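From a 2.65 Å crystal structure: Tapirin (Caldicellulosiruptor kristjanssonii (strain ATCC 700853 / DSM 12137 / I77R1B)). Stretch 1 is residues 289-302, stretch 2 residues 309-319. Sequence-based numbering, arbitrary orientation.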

# COMPACT_ATOMS: atom_id res chain seq x y z
N LEU A 289 -8.38 -0.42 -8.50
CA LEU A 289 -7.26 -1.25 -8.08
C LEU A 289 -6.81 -2.10 -9.26
O LEU A 289 -7.63 -2.79 -9.87
CB LEU A 289 -7.66 -2.16 -6.90
CG LEU A 289 -6.71 -3.32 -6.63
CD1 LEU A 289 -5.40 -2.84 -6.02
CD2 LEU A 289 -7.37 -4.35 -5.73
N ASN A 290 -5.53 -2.03 -9.61
CA ASN A 290 -4.91 -2.92 -10.59
C ASN A 290 -3.74 -3.59 -9.90
O ASN A 290 -2.72 -2.93 -9.63
CB ASN A 290 -4.41 -2.19 -11.84
CG ASN A 290 -5.52 -1.57 -12.63
OD1 ASN A 290 -6.08 -0.54 -12.25
ND2 ASN A 290 -5.84 -2.20 -13.77
N ALA A 291 -3.87 -4.87 -9.61
CA ALA A 291 -2.85 -5.55 -8.85
C ALA A 291 -2.49 -6.84 -9.55
O ALA A 291 -3.33 -7.49 -10.17
CB ALA A 291 -3.28 -5.83 -7.41
N ASN A 292 -1.21 -7.19 -9.47
CA ASN A 292 -0.73 -8.43 -10.06
C ASN A 292 -1.17 -9.61 -9.21
O ASN A 292 -2.03 -10.40 -9.61
CB ASN A 292 0.78 -8.36 -10.22
CG ASN A 292 1.34 -9.56 -10.93
OD1 ASN A 292 0.60 -10.30 -11.59
ND2 ASN A 292 2.64 -9.78 -10.81
N LYS A 293 -0.60 -9.75 -8.02
CA LYS A 293 -0.96 -10.81 -7.09
C LYS A 293 -1.45 -10.20 -5.78
O LYS A 293 -0.84 -9.26 -5.26
CB LYS A 293 0.22 -11.75 -6.84
CG LYS A 293 1.08 -12.00 -8.08
CD LYS A 293 2.21 -12.97 -7.81
CE LYS A 293 3.18 -13.03 -8.99
NZ LYS A 293 4.02 -14.27 -8.97
N ILE A 294 -2.57 -10.70 -5.28
CA ILE A 294 -3.14 -10.27 -4.01
C ILE A 294 -3.26 -11.49 -3.11
O ILE A 294 -3.71 -12.56 -3.56
CB ILE A 294 -4.53 -9.63 -4.19
CG1 ILE A 294 -4.46 -8.41 -5.10
CG2 ILE A 294 -5.15 -9.30 -2.82
CD1 ILE A 294 -5.80 -7.72 -5.28
N TYR A 295 -2.89 -11.34 -1.84
CA TYR A 295 -3.19 -12.34 -0.83
C TYR A 295 -3.84 -11.66 0.36
O TYR A 295 -3.38 -10.59 0.79
CB TYR A 295 -1.93 -13.12 -0.37
CG TYR A 295 -2.13 -13.89 0.92
CD1 TYR A 295 -2.68 -15.18 0.91
CD2 TYR A 295 -1.80 -13.34 2.16
CE1 TYR A 295 -2.88 -15.90 2.10
CE2 TYR A 295 -2.01 -14.05 3.34
CZ TYR A 295 -2.54 -15.33 3.30
OH TYR A 295 -2.75 -16.03 4.47
N THR A 296 -4.91 -12.25 0.88
CA THR A 296 -5.43 -11.88 2.19
C THR A 296 -5.53 -13.11 3.08
O THR A 296 -5.67 -14.24 2.61
CB THR A 296 -6.82 -11.22 2.13
OG1 THR A 296 -7.83 -12.24 2.17
CG2 THR A 296 -6.98 -10.40 0.88
N GLY A 297 -5.46 -12.87 4.39
CA GLY A 297 -5.70 -13.89 5.38
C GLY A 297 -7.18 -14.05 5.68
O GLY A 297 -8.04 -13.74 4.85
N LEU A 298 -7.48 -14.48 6.91
CA LEU A 298 -8.83 -14.88 7.30
C LEU A 298 -9.84 -13.74 7.25
O LEU A 298 -11.05 -14.01 7.12
CB LEU A 298 -8.81 -15.47 8.71
CG LEU A 298 -7.97 -16.75 8.84
CD1 LEU A 298 -7.72 -17.10 10.28
CD2 LEU A 298 -8.61 -17.93 8.11
N GLY A 299 -9.41 -12.48 7.34
CA GLY A 299 -10.35 -11.38 7.37
C GLY A 299 -10.95 -11.00 6.03
O GLY A 299 -11.95 -10.29 5.99
N GLY A 300 -10.32 -11.43 4.93
CA GLY A 300 -10.92 -11.32 3.61
C GLY A 300 -10.54 -10.07 2.84
O GLY A 300 -9.53 -9.40 3.09
N MET A 301 -11.37 -9.77 1.84
CA MET A 301 -11.22 -8.60 0.97
C MET A 301 -12.61 -8.10 0.65
O MET A 301 -13.34 -8.76 -0.10
CB MET A 301 -10.47 -8.93 -0.31
CG MET A 301 -10.40 -7.74 -1.26
SD MET A 301 -9.09 -7.91 -2.48
CE MET A 301 -9.87 -9.04 -3.64
N GLU A 302 -12.98 -6.96 1.20
CA GLU A 302 -14.30 -6.37 1.00
C GLU A 302 -14.16 -5.26 -0.03
O GLU A 302 -13.59 -4.20 0.26
CB GLU A 302 -14.86 -5.86 2.32
CG GLU A 302 -16.27 -5.36 2.26
CD GLU A 302 -16.73 -4.83 3.60
OE1 GLU A 302 -16.13 -5.23 4.63
OE2 GLU A 302 -17.67 -4.00 3.62
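Stretch 2 309-319: YKANEIYSDGE

Stretch 2 repeats the path of stretch 1 one rung further along, including the corner at Asn-292 and Asn-312: from Leu-289 opposite Tyr-309 to Leu-298 opposite Gly-318, each residue faces the one twenty positions later. The strands are extended and run parallel, with angles of 3° between strands 289-291 and 309-311 and 7° between 293-296 and 314-316; they are broken at Asn-292 and Asn-312, where psi falls to -69° and -40°.

Backbone hydrogen bonds alternate in direction: Lys-310 N donates to Leu-289 O (2.7 Å), Ala-291 N to Lys-310 O (2.9 Å). The ladder carries on through the corner: Asn-312 N donates to Ala-291 O (3.1 Å), Glu-313 N to Asn-292 O (2.9 Å), Ile-294 N to Glu-313 O (3.0 Å) and Tyr-315 N to Ile-294 O (2.9 Å).

Several rungs pair identical residues: Ala-291 with Ala-311, Asn-292 with Asn-312, Ile-294 with Ile-314 and Tyr-295 with Tyr-315. On one face, Ile-294 CG2 packs 3.7 Å from Ile-314 CD1, and Ile-294 CD1 lies 3.6 Å from Ala-311 CB, branched and small apolar groups filling a buried layer. Beside them Ser-316 OG donates to Thr-296 OG1 (2.6 Å), satisfying buried hydroxyls. On the other face, Tyr-295 OH reaches forward to Asp-317 OD2 (3.0 Å), while a water joins Lys-293 NZ to Glu-313 OE1. Glycine suits position 318: a CB there would clash with Leu-298 O.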

# COMPACT_ATOMS: atom_id res chain seq x y z
N TYR A 309 -11.97 -3.07 -9.76
CA TYR A 309 -10.91 -3.77 -9.05
C TYR A 309 -10.44 -4.94 -9.90
O TYR A 309 -11.22 -5.86 -10.17
CB TYR A 309 -11.43 -4.25 -7.71
CG TYR A 309 -12.03 -3.16 -6.86
CD1 TYR A 309 -11.23 -2.40 -6.00
CD2 TYR A 309 -13.39 -2.89 -6.88
CE1 TYR A 309 -11.77 -1.40 -5.21
CE2 TYR A 309 -13.95 -1.89 -6.09
CZ TYR A 309 -13.13 -1.15 -5.25
OH TYR A 309 -13.66 -0.15 -4.45
N LYS A 310 -9.18 -4.93 -10.29
CA LYS A 310 -8.58 -6.00 -11.07
C LYS A 310 -7.45 -6.65 -10.29
O LYS A 310 -6.56 -5.96 -9.78
CB LYS A 310 -8.06 -5.47 -12.42
CG LYS A 310 -9.13 -4.76 -13.25
CD LYS A 310 -8.53 -4.19 -14.53
CE LYS A 310 -9.37 -3.05 -15.11
NZ LYS A 310 -10.31 -3.48 -16.19
N ALA A 311 -7.47 -7.97 -10.19
CA ALA A 311 -6.30 -8.73 -9.79
C ALA A 311 -6.04 -9.81 -10.83
O ALA A 311 -6.97 -10.37 -11.41
CB ALA A 311 -6.49 -9.37 -8.40
N ASN A 312 -4.77 -10.09 -11.09
CA ASN A 312 -4.46 -11.19 -11.99
C ASN A 312 -4.44 -12.52 -11.25
O ASN A 312 -4.88 -13.54 -11.79
CB ASN A 312 -3.12 -10.95 -12.67
CG ASN A 312 -3.08 -11.58 -14.04
OD1 ASN A 312 -3.87 -11.22 -14.92
ND2 ASN A 312 -2.17 -12.54 -14.22
N GLU A 313 -3.90 -12.53 -10.03
CA GLU A 313 -3.99 -13.67 -9.12
C GLU A 313 -4.57 -13.14 -7.83
O GLU A 313 -4.23 -12.02 -7.42
CB GLU A 313 -2.63 -14.32 -8.87
CG GLU A 313 -1.71 -14.28 -10.07
CD GLU A 313 -0.41 -15.06 -9.88
OE1 GLU A 313 -0.24 -15.72 -8.81
OE2 GLU A 313 0.43 -15.03 -10.81
N ILE A 314 -5.44 -13.93 -7.20
CA ILE A 314 -6.03 -13.57 -5.90
C ILE A 314 -6.09 -14.84 -5.06
O ILE A 314 -6.63 -15.85 -5.50
CB ILE A 314 -7.43 -12.91 -6.04
CG1 ILE A 314 -8.18 -12.88 -4.71
CG2 ILE A 314 -8.27 -13.62 -7.07
CD1 ILE A 314 -7.58 -11.96 -3.68
N TYR A 315 -5.52 -14.79 -3.87
CA TYR A 315 -5.56 -15.90 -2.93
C TYR A 315 -6.08 -15.40 -1.61
O TYR A 315 -5.62 -14.36 -1.12
CB TYR A 315 -4.18 -16.53 -2.75
CG TYR A 315 -3.47 -16.83 -4.04
CD1 TYR A 315 -3.76 -17.97 -4.76
CD2 TYR A 315 -2.51 -15.96 -4.55
CE1 TYR A 315 -3.10 -18.25 -5.96
CE2 TYR A 315 -1.85 -16.24 -5.73
CZ TYR A 315 -2.16 -17.38 -6.44
OH TYR A 315 -1.52 -17.67 -7.63
N SER A 316 -7.03 -16.12 -1.01
CA SER A 316 -7.62 -15.60 0.21
C SER A 316 -8.07 -16.73 1.12
O SER A 316 -8.85 -17.60 0.70
CB SER A 316 -8.79 -14.68 -0.09
OG SER A 316 -9.27 -14.12 1.12
N ASP A 317 -7.60 -16.70 2.35
CA ASP A 317 -8.02 -17.62 3.40
C ASP A 317 -9.38 -17.24 3.98
O ASP A 317 -9.83 -17.88 4.95
CB ASP A 317 -6.96 -17.68 4.50
CG ASP A 317 -5.68 -18.38 4.05
OD1 ASP A 317 -5.71 -19.02 2.98
OD2 ASP A 317 -4.66 -18.31 4.76
N GLY A 318 -10.04 -16.23 3.40
CA GLY A 318 -11.32 -15.71 3.86
C GLY A 318 -12.27 -15.38 2.72
O GLY A 318 -12.14 -15.93 1.63
N GLU A 319 -13.21 -14.48 2.96
CA GLU A 319 -14.33 -14.24 2.05
C GLU A 319 -14.06 -12.98 1.24
O GLU A 319 -13.91 -11.89 1.80
CB GLU A 319 -15.63 -14.14 2.84
CG GLU A 319 -16.88 -13.60 2.13
CD GLU A 319 -18.03 -13.33 3.11
OE1 GLU A 319 -17.75 -12.99 4.28
OE2 GLU A 319 -19.23 -13.46 2.75
O HOH W 1 0.52 -12.96 -12.50
O HOH W 2 2.10 -16.74 -8.12
O HOH W 3 -13.88 -13.20 6.02